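Long-range contacts in aminoglycoside N(3)-acetyltransferase (Enterobacter cloacae, PDB 6NP4), which probably confers resistance to aminoglycosides such as tobramycin, gentamicin and kanamycin by transferring an acetyl group from acetyl-CoA to N3 of their 2-deoxystreptamine ring: residues P117-A122 / G138-P143; A169-E174 / D221-I226; E180-V185 / N208-E213. All coordinates share one frame; numbering follows the deposited sequence. Where two conformers were deposited one is given.

Contact 1 of 3, residues P117-A122 / G138-P143; sequences PDASMA and GAAYGP. With TOY (tobramycin), chain B.
A119 packs against A140 and Y141 in a small buried contact between the loop 138-143 and the loop that runs into strand 121-124. No direct hydrogen bond joins them. The apolar part centres on the methyl of A119. A119 CB lies 3.8 Å from A140 CB. A119 CB also lies 3.8 Å from Y141 CZ, at the phenol end of the ring. M121 adds a second apolar touch. In one of its two conformers its chain is bent at chi2 (-80°), and M121 CE then sits 3.9 Å from Y141 CE1, at the ring edge and near its plane. The two side chains cross at about a right angle. A140 CB rests over one face of the Y141 ring, offset toward the rim. F59 meets that ring edge-to-face, and the H171 ring also packs on it.

The polar part runs through water. D118 CG is anti to the backbone N (chi1 -169°), which swings the carboxylate toward the phenol end of Y141. Water 1 donates to D118 OD2 at 2.7 Å. The same water lies 2.8 Å from Y141 OH and is hydrogen-bonded to it.

Tobramycin completes the network. Its O23 donates to D118 OD2 at 2.6 Å, so OD2 accepts from both the sugar and the water. Its amine N33 donates to D118 OD1 at 2.8 Å, and S65 OG also bonds this oxygen. The carboxylate therefore grips the sugar with both oxygens. If N33 is protonated, as is likely, charge should strengthen that bond. The deoxystreptamine amine N12 donates to Y141 OH at 3.0 Å. Acid and phenol thus hold two different rings of the drug. This is one wall of the aminoglycoside pocket in the antibiotic N-acetyltransferase fold.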
loop_
_atom_site.group_PDB
_atom_site.type_symbol
_atom_site.label_atom_id
_atom_site.label_comp_id
_atom_site.label_asym_id
_atom_site.label_seq_id
_atom_site.Cartn_x
_atom_site.Cartn_y
_atom_site.Cartn_z
ATOM N N PRO A 117 -12.876 -0.262 -1.288
ATOM C CA PRO A 117 -12.632 0.519 -2.510
ATOM C C PRO A 117 -11.536 1.559 -2.373
ATOM O O PRO A 117 -10.810 1.816 -3.335
ATOM C CB PRO A 117 -14.003 1.152 -2.788
ATOM C CG PRO A 117 -14.953 0.217 -2.144
ATOM C CD PRO A 117 -14.284 -0.209 -0.882
ATOM N N ASP A 118 -11.396 2.184 -1.206
ATOM C CA ASP A 118 -10.399 3.235 -1.050
ATOM C C ASP A 118 -9.028 2.660 -0.704
ATOM O O ASP A 118 -8.010 3.188 -1.152
ATOM C CB ASP A 118 -10.861 4.242 0.009
ATOM C CG ASP A 118 -10.005 5.484 0.018
ATOM O OD1 ASP A 118 -10.067 6.274 -0.948
ATOM O OD2 ASP A 118 -9.238 5.661 0.985
ATOM N N ALA A 119 -9.003 1.613 0.107
ATOM C CA ALA A 119 -7.757 1.003 0.575
ATOM C C ALA A 119 -7.365 -0.220 -0.259
ATOM O O ALA A 119 -6.519 -1.007 0.171
ATOM C CB ALA A 119 -7.904 0.620 2.040
ATOM N N SER A 120 -7.937 -0.382 -1.450
ATOM C CA SER A 120 -7.829 -1.655 -2.157
ATOM C C SER A 120 -6.382 -2.114 -2.327
ATOM O O SER A 120 -5.499 -1.344 -2.706
ATOM C CB SER A 120 -8.501 -1.530 -3.525
ATOM O OG SER A 120 -8.631 -2.796 -4.169
ATOM N N MET A 121 -6.183 -3.408 -2.103
ATOM C CA MET A 121 -4.891 -4.081 -2.217
ATOM C C MET A 121 -4.964 -5.189 -3.261
ATOM O O MET A 121 -5.926 -5.964 -3.287
ATOM C CB MET A 121 -4.552 -4.730 -0.878
ATOM C CG MET A 121 -4.523 -3.784 0.307
ATOM S SD MET A 121 -2.982 -2.858 0.393
ATOM C CE MET A 121 -3.403 -1.588 1.567
ATOM N N ALA A 122 -3.911 -5.298 -4.067
ATOM C CA ALA A 122 -3.802 -6.313 -5.108
ATOM C C ALA A 122 -2.715 -7.295 -4.721
ATOM O O ALA A 122 -1.680 -6.889 -4.207
ATOM C CB ALA A 122 -3.446 -5.672 -6.428
ATOM N N GLY A 138 -13.907 0.158 7.543
ATOM C CA GLY A 138 -13.528 0.336 8.931
ATOM C C GLY A 138 -12.251 -0.372 9.327
ATOM O O GLY A 138 -11.816 -0.203 10.463
ATOM N N ALA A 139 -11.633 -1.131 8.411
ATOM C CA ALA A 139 -10.380 -1.868 8.641
ATOM C C ALA A 139 -9.437 -1.653 7.447
ATOM O O ALA A 139 -8.984 -2.590 6.772
ATOM C CB ALA A 139 -10.654 -3.346 8.874
ATOM N N ALA A 140 -9.117 -0.398 7.175
ATOM C CA ALA A 140 -8.352 -0.058 5.978
ATOM C C ALA A 140 -6.932 -0.613 6.031
ATOM O O ALA A 140 -6.522 -1.343 5.122
ATOM C CB ALA A 140 -8.346 1.448 5.731
ATOM N N TYR A 141 -6.164 -0.249 7.074
ATOM C CA TYR A 141 -4.744 -0.586 7.176
ATOM C C TYR A 141 -4.373 -1.267 8.477
ATOM O O TYR A 141 -3.191 -1.572 8.684
ATOM C CB TYR A 141 -3.850 0.655 6.976
ATOM C CG TYR A 141 -4.239 1.435 5.768
ATOM C CD1 TYR A 141 -4.029 0.954 4.479
ATOM C CD2 TYR A 141 -4.945 2.616 5.901
ATOM C CE1 TYR A 141 -4.463 1.642 3.382
ATOM C CE2 TYR A 141 -5.381 3.314 4.783
ATOM C CZ TYR A 141 -5.146 2.819 3.530
ATOM O OH TYR A 141 -5.613 3.481 2.404
ATOM N N GLY A 142 -5.322 -1.445 9.371
ATOM C CA GLY A 142 -5.060 -1.938 10.690
ATOM C C GLY A 142 -5.333 -3.417 10.851
ATOM O O GLY A 142 -5.305 -4.199 9.890
ATOM N N PRO A 143 -5.596 -3.839 12.084
ATOM C CA PRO A 143 -6.000 -5.220 12.338
ATOM C C PRO A 143 -7.087 -5.670 11.365
ATOM O O PRO A 143 -8.012 -4.925 11.023
ATOM C CB PRO A 143 -6.497 -5.164 13.785
ATOM C CG PRO A 143 -5.610 -4.088 14.407
ATOM C CD PRO A 143 -5.480 -3.052 13.333
HETATM C C11 TOY B . -0.257 11.072 0.833
HETATM O O11 TOY B . -0.345 9.775 1.333
HETATM C C21 TOY B . 1.103 11.214 0.115
HETATM N N21 TOY B . 1.210 10.141 -0.916
HETATM C C31 TOY B . 2.234 11.114 1.043
HETATM C C41 TOY B . 2.101 12.078 2.154
HETATM O O41 TOY B . 3.067 11.791 3.176
HETATM C C51 TOY B . 0.742 11.990 2.836
HETATM O O51 TOY B . -0.352 12.097 1.865
HETATM C C61 TOY B . 0.603 13.106 3.825
HETATM N N61 TOY B . -0.649 12.981 4.551
HETATM C C12 TOY B . -3.650 7.143 1.826
HETATM N N12 TOY B . -4.793 6.385 2.336
HETATM C C22 TOY B . -2.477 7.037 2.807
HETATM C C32 TOY B . -1.265 7.818 2.261
HETATM N N32 TOY B . -0.175 7.780 3.226
HETATM C C42 TOY B . -1.548 9.302 1.940
HETATM C C52 TOY B . -2.809 9.423 1.077
HETATM O O52 TOY B . -3.206 10.770 0.999
HETATM C C62 TOY B . -3.998 8.619 1.634
HETATM O O62 TOY B . -5.069 8.710 0.725
HETATM C C13 TOY B . -6.304 9.075 1.226
HETATM C C23 TOY B . -7.349 8.413 0.343
HETATM O O23 TOY B . -7.106 7.017 0.386
HETATM C C33 TOY B . -7.281 8.916 -1.061
HETATM N N33 TOY B . -8.340 8.221 -1.897
HETATM C C43 TOY B . -7.405 10.416 -1.101
HETATM O O43 TOY B . -7.225 10.893 -2.433
HETATM C C53 TOY B . -6.355 11.051 -0.180
HETATM O O53 TOY B . -6.534 10.517 1.166
HETATM C C63 TOY B . -6.414 12.551 -0.155
HETATM O O63 TOY B . -7.700 12.995 0.164
HETATM O O HOH W 1 -8.244 4.116 2.989
#

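Contact 2 of 3, residues A169-E174 / D221-I226. With TOY (tobramycin), chain B.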
loop_
_atom_site.group_PDB
_atom_site.type_symbol
_atom_site.label_atom_id
_atom_site.label_comp_id
_atom_site.label_asym_id
_atom_site.label_seq_id
_atom_site.Cartn_x
_atom_site.Cartn_y
_atom_site.Cartn_z
ATOM N N ALA A 169 2.468 0.322 5.074
ATOM C CA ALA A 169 2.333 -0.569 6.210
ATOM C C ALA A 169 2.391 0.180 7.535
ATOM O O ALA A 169 1.864 -0.319 8.531
ATOM C CB ALA A 169 3.406 -1.652 6.188
ATOM N N LEU A 170 3.057 1.345 7.585
ATOM C CA LEU A 170 3.133 2.083 8.849
ATOM C C LEU A 170 1.786 2.639 9.281
ATOM O O LEU A 170 1.637 2.983 10.466
ATOM C CB LEU A 170 4.195 3.184 8.785
ATOM C CG LEU A 170 5.602 2.683 9.102
ATOM C CD1 LEU A 170 6.638 3.711 8.690
ATOM C CD2 LEU A 170 5.714 2.310 10.579
ATOM N N HIS A 171 0.782 2.672 8.414
ATOM C CA HIS A 171 -0.564 2.995 8.883
ATOM C C HIS A 171 -1.100 1.945 9.853
ATOM O O HIS A 171 -1.978 2.264 10.661
ATOM C CB HIS A 171 -1.532 3.216 7.717
ATOM C CG HIS A 171 -1.188 4.410 6.886
ATOM N ND1 HIS A 171 -1.067 5.678 7.410
ATOM C CD2 HIS A 171 -0.944 4.539 5.562
ATOM C CE1 HIS A 171 -0.760 6.528 6.444
ATOM N NE2 HIS A 171 -0.679 5.864 5.313
ATOM N N TYR A 172 -0.571 0.715 9.830
ATOM C CA TYR A 172 -0.930 -0.254 10.850
ATOM C C TYR A 172 -0.443 0.222 12.223
ATOM O O TYR A 172 -1.150 0.084 13.228
ATOM C CB TYR A 172 -0.338 -1.634 10.506
ATOM C CG TYR A 172 -0.692 -2.705 11.498
ATOM C CD1 TYR A 172 -0.003 -2.834 12.692
ATOM C CD2 TYR A 172 -1.737 -3.592 11.268
ATOM C CE1 TYR A 172 -0.350 -3.783 13.615
ATOM C CE2 TYR A 172 -2.093 -4.544 12.177
ATOM C CZ TYR A 172 -1.398 -4.626 13.371
ATOM O OH TYR A 172 -1.745 -5.555 14.310
ATOM N N ALA A 173 0.788 0.727 12.294
ATOM C CA ALA A 173 1.305 1.222 13.570
ATOM C C ALA A 173 0.413 2.324 14.121
ATOM O O ALA A 173 0.139 2.374 15.323
ATOM C CB ALA A 173 2.737 1.722 13.394
ATOM N N GLU A 174 -0.038 3.222 13.244
ATOM C CA GLU A 174 -0.939 4.283 13.673
ATOM C C GLU A 174 -2.238 3.708 14.216
ATOM O O GLU A 174 -2.758 4.182 15.231
ATOM C CB GLU A 174 -1.223 5.226 12.497
ATOM C CG GLU A 174 -0.036 6.010 12.005
ATOM C CD GLU A 174 -0.356 6.947 10.894
ATOM O OE1 GLU A 174 0.174 8.064 10.902
ATOM O OE2 GLU A 174 -1.173 6.598 10.038
ATOM N N ASP A 221 3.916 13.726 7.467
ATOM C CA ASP A 221 3.023 12.935 8.290
ATOM C C ASP A 221 3.840 12.006 9.193
ATOM O O ASP A 221 5.078 12.011 9.182
ATOM C CB ASP A 221 1.958 12.238 7.431
ATOM C CG ASP A 221 2.533 11.245 6.411
ATOM O OD1 ASP A 221 3.692 10.836 6.562
ATOM O OD2 ASP A 221 1.791 10.858 5.467
ATOM N N ALA A 222 3.140 11.223 10.019
ATOM C CA ALA A 222 3.826 10.337 10.955
ATOM C C ALA A 222 4.549 9.208 10.227
ATOM O O ALA A 222 5.637 8.794 10.647
ATOM C CB ALA A 222 2.862 9.748 11.964
ATOM N N VAL A 223 3.968 8.681 9.143
ATOM C CA VAL A 223 4.645 7.635 8.373
ATOM C C VAL A 223 6.026 8.130 7.945
ATOM O O VAL A 223 7.051 7.445 8.120
ATOM C CB VAL A 223 3.782 7.249 7.155
ATOM C CG1 VAL A 223 4.565 6.343 6.181
ATOM C CG2 VAL A 223 2.501 6.565 7.594
ATOM N N GLU A 224 6.076 9.325 7.355
ATOM C CA GLU A 224 7.344 9.865 6.883
ATOM C C GLU A 224 8.325 10.072 8.027
ATOM O O GLU A 224 9.513 9.725 7.917
ATOM C CB GLU A 224 7.122 11.166 6.110
ATOM C CG GLU A 224 8.417 11.827 5.680
ATOM C CD GLU A 224 8.270 13.009 4.730
ATOM O OE1 GLU A 224 9.290 13.697 4.497
ATOM O OE2 GLU A 224 7.158 13.253 4.212
ATOM N N ARG A 225 7.858 10.633 9.143
ATOM C CA ARG A 225 8.754 10.882 10.263
ATOM C C ARG A 225 9.294 9.590 10.853
ATOM O O ARG A 225 10.491 9.493 11.167
ATOM C CB ARG A 225 8.017 11.670 11.335
ATOM C CG ARG A 225 7.686 13.085 10.895
ATOM C CD ARG A 225 6.861 13.776 11.910
ATOM N NE ARG A 225 6.068 14.851 11.316
ATOM C CZ ARG A 225 5.772 15.994 11.925
ATOM N NH1 ARG A 225 6.231 16.244 13.152
ATOM N NH2 ARG A 225 5.015 16.887 11.294
ATOM N N ILE A 226 8.430 8.583 11.004
ATOM C CA ILE A 226 8.876 7.298 11.531
ATOM C C ILE A 226 9.884 6.668 10.583
ATOM O O ILE A 226 10.941 6.178 11.005
ATOM C CB ILE A 226 7.673 6.367 11.742
ATOM C CG1 ILE A 226 6.759 6.889 12.851
ATOM C CG2 ILE A 226 8.149 4.931 12.016
ATOM C CD1 ILE A 226 5.397 6.248 12.838
HETATM C C11 TOY B . -0.257 11.072 0.833
HETATM O O11 TOY B . -0.345 9.775 1.333
HETATM C C21 TOY B . 1.103 11.214 0.115
HETATM N N21 TOY B . 1.210 10.141 -0.916
HETATM C C31 TOY B . 2.234 11.114 1.043
HETATM C C41 TOY B . 2.101 12.078 2.154
HETATM O O41 TOY B . 3.067 11.791 3.176
HETATM C C51 TOY B . 0.742 11.990 2.836
HETATM O O51 TOY B . -0.352 12.097 1.865
HETATM C C61 TOY B . 0.603 13.106 3.825
HETATM N N61 TOY B . -0.649 12.981 4.551
HETATM C C12 TOY B . -3.650 7.143 1.826
HETATM N N12 TOY B . -4.793 6.385 2.336
HETATM C C22 TOY B . -2.477 7.037 2.807
HETATM C C32 TOY B . -1.265 7.818 2.261
HETATM N N32 TOY B . -0.175 7.780 3.226
HETATM C C42 TOY B . -1.548 9.302 1.940
HETATM C C52 TOY B . -2.809 9.423 1.077
HETATM O O52 TOY B . -3.206 10.770 0.999
HETATM C C62 TOY B . -3.998 8.619 1.634
HETATM O O62 TOY B . -5.069 8.710 0.725
HETATM C C13 TOY B . -6.304 9.075 1.226
HETATM C C23 TOY B . -7.349 8.413 0.343
HETATM O O23 TOY B . -7.106 7.017 0.386
HETATM C C33 TOY B . -7.281 8.916 -1.061
HETATM N N33 TOY B . -8.340 8.221 -1.897
HETATM C C43 TOY B . -7.405 10.416 -1.101
HETATM O O43 TOY B . -7.225 10.893 -2.433
HETATM C C53 TOY B . -6.355 11.051 -0.180
HETATM O O53 TOY B . -6.534 10.517 1.166
HETATM C C63 TOY B . -6.414 12.551 -0.155
HETATM O O63 TOY B . -7.700 12.995 0.164
HETATM O O HOH W 2 0.913 9.633 9.016
#
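E174 OE1 takes a short hydrogen bond from water 2, at 2.6 Å, and lies 3.3 Å from the methyl of A222. Water 2 in turn accepts from V223 N at 3.2 Å. It therefore ties the carboxylate to the first turn of helix 222-233, where backbone N-H groups point out. The other oxygen, E174 OE2, accepts from H171 ND1 at 2.8 Å. That bond is nearly straight, 169° at the hydrogen. It lies in the imidazole plane but meets the carboxylate well above its own plane. Both residues belong to helix 170-176, so the pair is made within one turn.

V223 covers a face of the same imidazole. Its CG1 is anti to the backbone N (chi1 170°), which leaves CG2 to approach the ring. V223 CG2 stands 3.8 Å from the H171 ring centroid, a CH-pi contact. L170 extends the apolar layer: its CB meets V223 CG2, and L170 CD1 reaches I226 CG2 at 3.9 Å. The two helices cross steeply here, their short axes at 109°.

D221 is the N-cap of helix 222-233. In one of its two conformers D221 OD1 accepts from E224 N, and D221 OD2 accepts from tobramycin O41 at 2.8 Å.

At the ring edge, tobramycin N32 donates to H171 NE2 at 2.9 Å. N32 is the amine on C3 of the 2-deoxystreptamine ring, the position the enzyme acetylates. H171 also belongs to the acetyl-CoA site. E174 fixes the rotation of the imidazole through ND1, and V223 backs one face. This is consistent with NE2 being positioned to accept from the amine that is acetylated.

Contact 3 of 3, residues E180-V185 / N208-E213; sequences EGKRRV and NGILDE. With TOY (tobramycin), chain B.
R183 N donates to I210 O at 2.8 Å, and the N-H points almost straight at the oxygen (169°). This is the one direct backbone hydrogen bond between the segments. The same carbonyl also receives a CA-H...O contact from K182 CA at 3.4 Å.

The second direct bond is a salt bridge. R183 bends at chi3 (58°), and NH1 comes to 2.8 Å from D212 OD1. D212 OD1 lies at the edge of the guanidinium, close to its plane. The two flat groups stand nearly perpendicular, 82° apart, and the carboxylate oxygen is met on its anti side, from somewhat out of the carboxylate plane. R183 NE has another carboxylate partner, D206, so the guanidinium is shared between two acids. The arginine stem lies over the backbone, with R183 CD 3.3 Å from G209 O.

Water 3 serves two more backbone groups. It donates to G181 O at 2.7 Å and accepts from D212 N at 2.9 Å. Against these polar atoms L211 brings a methyl: CD2 lies 3.3 Å from E180 O. K182 and I210 run side by side, pointing the same way. The lysine amine bonds the carbonyls of A177 and A175, beyond the end of the apolar pair, and makes a cation-pi contact with W205.

The contact sits at the open end of the two-stranded hairpin 184-193 and 196-205. Segment 180-185 enters it from helix 170-176, and segment 208-213 leaves it toward helix 222-233. L211 touches H266, and E180 bonds A267, so the C-terminal tail packs alongside.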
loop_
_atom_site.group_PDB
_atom_site.type_symbol
_atom_site.label_atom_id
_atom_site.label_comp_id
_atom_site.label_asym_id
_atom_site.label_seq_id
_atom_site.Cartn_x
_atom_site.Cartn_y
_atom_site.Cartn_z
ATOM N N GLU A 180 -3.102 9.143 22.845
ATOM C CA GLU A 180 -4.261 10.010 22.960
ATOM C C GLU A 180 -4.409 10.885 21.717
ATOM O O GLU A 180 -3.437 11.219 21.033
ATOM C CB GLU A 180 -4.153 10.871 24.225
ATOM C CG GLU A 180 -2.998 11.849 24.244
ATOM C CD GLU A 180 -2.972 12.707 25.532
ATOM O OE1 GLU A 180 -3.930 12.636 26.338
ATOM O OE2 GLU A 180 -1.991 13.456 25.744
ATOM N N GLY A 181 -5.644 11.292 21.454
ATOM C CA GLY A 181 -5.908 12.270 20.419
ATOM C C GLY A 181 -5.961 11.742 19.006
ATOM O O GLY A 181 -5.829 12.529 18.071
ATOM N N LYS A 182 -6.108 10.433 18.803
ATOM C CA LYS A 182 -6.050 9.902 17.451
ATOM C C LYS A 182 -7.209 10.408 16.603
ATOM O O LYS A 182 -8.364 10.414 17.032
ATOM C CB LYS A 182 -6.058 8.387 17.500
ATOM C CG LYS A 182 -4.779 7.839 18.134
ATOM C CD LYS A 182 -4.925 6.364 18.541
ATOM C CE LYS A 182 -4.889 5.453 17.372
ATOM N NZ LYS A 182 -4.771 4.036 17.744
ATOM N N ARG A 183 -6.888 10.848 15.396
ATOM C CA ARG A 183 -7.868 11.364 14.453
ATOM C C ARG A 183 -8.560 10.235 13.704
ATOM O O ARG A 183 -7.927 9.249 13.294
ATOM C CB ARG A 183 -7.169 12.241 13.425
ATOM C CG ARG A 183 -6.601 13.530 14.006
ATOM C CD ARG A 183 -5.683 14.227 13.047
ATOM N NE ARG A 183 -6.282 14.575 11.767
ATOM C CZ ARG A 183 -6.740 15.782 11.459
ATOM N NH1 ARG A 183 -6.712 16.762 12.341
ATOM N NH2 ARG A 183 -7.247 16.012 10.254
ATOM N N ARG A 184 -9.862 10.411 13.504
ATOM C CA ARG A 184 -10.666 9.525 12.699
ATOM C C ARG A 184 -11.346 10.336 11.607
ATOM O O ARG A 184 -11.484 11.566 11.694
ATOM C CB ARG A 184 -11.676 8.748 13.555
ATOM C CG ARG A 184 -10.999 7.829 14.554
ATOM C CD ARG A 184 -11.932 7.037 15.416
ATOM N NE ARG A 184 -12.765 6.130 14.643
ATOM C CZ ARG A 184 -12.374 4.949 14.189
ATOM N NH1 ARG A 184 -11.137 4.512 14.400
ATOM N NH2 ARG A 184 -13.222 4.205 13.511
ATOM N N VAL A 185 -11.745 9.634 10.555
ATOM C CA VAL A 185 -12.466 10.211 9.427
ATOM C C VAL A 185 -13.702 9.366 9.178
ATOM O O VAL A 185 -13.724 8.163 9.464
ATOM C CB VAL A 185 -11.608 10.273 8.140
ATOM C CG1 VAL A 185 -10.503 11.311 8.250
ATOM C CG2 VAL A 185 -11.066 8.886 7.758
ATOM N N ASN A 208 -4.323 10.364 6.672
ATOM C CA ASN A 208 -3.586 11.566 6.321
ATOM C C ASN A 208 -3.006 12.258 7.549
ATOM O O ASN A 208 -2.833 13.480 7.553
ATOM C CB ASN A 208 -4.454 12.510 5.494
ATOM C CG ASN A 208 -4.680 11.970 4.119
ATOM O OD1 ASN A 208 -5.815 11.792 3.661
ATOM N ND2 ASN A 208 -3.602 11.718 3.433
ATOM N N GLY A 209 -2.751 11.504 8.611
ATOM C CA GLY A 209 -2.099 12.022 9.802
ATOM C C GLY A 209 -2.870 11.591 11.032
ATOM O O GLY A 209 -4.015 12.012 11.237
ATOM N N ILE A 210 -2.242 10.780 11.884
ATOM C CA ILE A 210 -2.963 10.166 12.986
ATOM C C ILE A 210 -3.213 11.157 14.125
ATOM O O ILE A 210 -4.129 10.951 14.914
ATOM C CB ILE A 210 -2.236 8.891 13.454
ATOM C CG1 ILE A 210 -3.109 8.047 14.406
ATOM C CG2 ILE A 210 -0.885 9.227 14.050
ATOM C CD1 ILE A 210 -4.400 7.527 13.817
ATOM N N LEU A 211 -2.379 12.181 14.253
ATOM C CA LEU A 211 -2.601 13.267 15.200
ATOM C C LEU A 211 -2.595 14.580 14.437
ATOM O O LEU A 211 -2.036 14.679 13.334
ATOM C CB LEU A 211 -1.514 13.347 16.285
ATOM C CG LEU A 211 -1.266 12.128 17.168
ATOM C CD1 LEU A 211 -0.186 12.469 18.168
ATOM C CD2 LEU A 211 -2.502 11.646 17.871
ATOM N N ASP A 212 -3.175 15.607 15.063
ATOM C CA ASP A 212 -3.224 16.927 14.440
ATOM C C ASP A 212 -1.849 17.374 13.942
ATOM O O ASP A 212 -1.725 17.920 12.836
ATOM C CB ASP A 212 -3.780 17.951 15.428
ATOM C CG ASP A 212 -5.236 17.695 15.803
ATOM O OD1 ASP A 212 -5.936 16.989 15.068
ATOM O OD2 ASP A 212 -5.682 18.257 16.822
ATOM N N GLU A 213 -0.795 17.141 14.729
ATOM C CA GLU A 213 0.524 17.637 14.365
ATOM C C GLU A 213 1.112 16.912 13.169
ATOM O O GLU A 213 2.117 17.377 12.616
ATOM C CB GLU A 213 1.475 17.549 15.558
ATOM C CG GLU A 213 1.780 16.144 16.019
ATOM C CD GLU A 213 2.356 16.157 17.415
ATOM O OE1 GLU A 213 3.592 16.142 17.549
ATOM O OE2 GLU A 213 1.560 16.177 18.381
HETATM C C11 TOY B . -0.257 11.072 0.833
HETATM O O11 TOY B . -0.345 9.775 1.333
HETATM C C21 TOY B . 1.103 11.214 0.115
HETATM N N21 TOY B . 1.210 10.141 -0.916
HETATM C C31 TOY B . 2.234 11.114 1.043
HETATM C C41 TOY B . 2.101 12.078 2.154
HETATM O O41 TOY B . 3.067 11.791 3.176
HETATM C C51 TOY B . 0.742 11.990 2.836
HETATM O O51 TOY B . -0.352 12.097 1.865
HETATM C C61 TOY B . 0.603 13.106 3.825
HETATM N N61 TOY B . -0.649 12.981 4.551
HETATM C C12 TOY B . -3.650 7.143 1.826
HETATM N N12 TOY B . -4.793 6.385 2.336
HETATM C C22 TOY B . -2.477 7.037 2.807
HETATM C C32 TOY B . -1.265 7.818 2.261
HETATM N N32 TOY B . -0.175 7.780 3.226
HETATM C C42 TOY B . -1.548 9.302 1.940
HETATM C C52 TOY B . -2.809 9.423 1.077
HETATM O O52 TOY B . -3.206 10.770 0.999
HETATM C C62 TOY B . -3.998 8.619 1.634
HETATM O O62 TOY B . -5.069 8.710 0.725
HETATM C C13 TOY B . -6.304 9.075 1.226
HETATM C C23 TOY B . -7.349 8.413 0.343
HETATM O O23 TOY B . -7.106 7.017 0.386
HETATM C C33 TOY B . -7.281 8.916 -1.061
HETATM N N33 TOY B . -8.340 8.221 -1.897
HETATM C C43 TOY B . -7.405 10.416 -1.101
HETATM O O43 TOY B . -7.225 10.893 -2.433
HETATM C C53 TOY B . -6.355 11.051 -0.180
HETATM O O53 TOY B . -6.534 10.517 1.166
HETATM C C63 TOY B . -6.414 12.551 -0.155
HETATM O O63 TOY B . -7.700 12.995 0.164
HETATM O O HOH W 3 -4.630 14.921 17.491
#

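Overall arrangement
Contacts 1 and 2 are buried and contact 3 only partly so, its centre about 19 Å from the centre of the chain. Contacts 1 and 2 touch directly, Y141 packing on Y172. All three touch tobramycin, contact 3 through N208 at its edge. Contact 1 sets a loop against the start of a strand of the mixed sheet, while contact 2 joins two helices. Contacts 2 and 3 follow the same run of chain: helix 170-176 leads into segment 180-185, and segment 208-213 leads on to helix 222-233. They meet where E174 touches I210. All three use a bridging water. In the buried pair it serves a carboxylate; in contact 3 it bridges backbone groups, beside a direct backbone bond and a salt bridge.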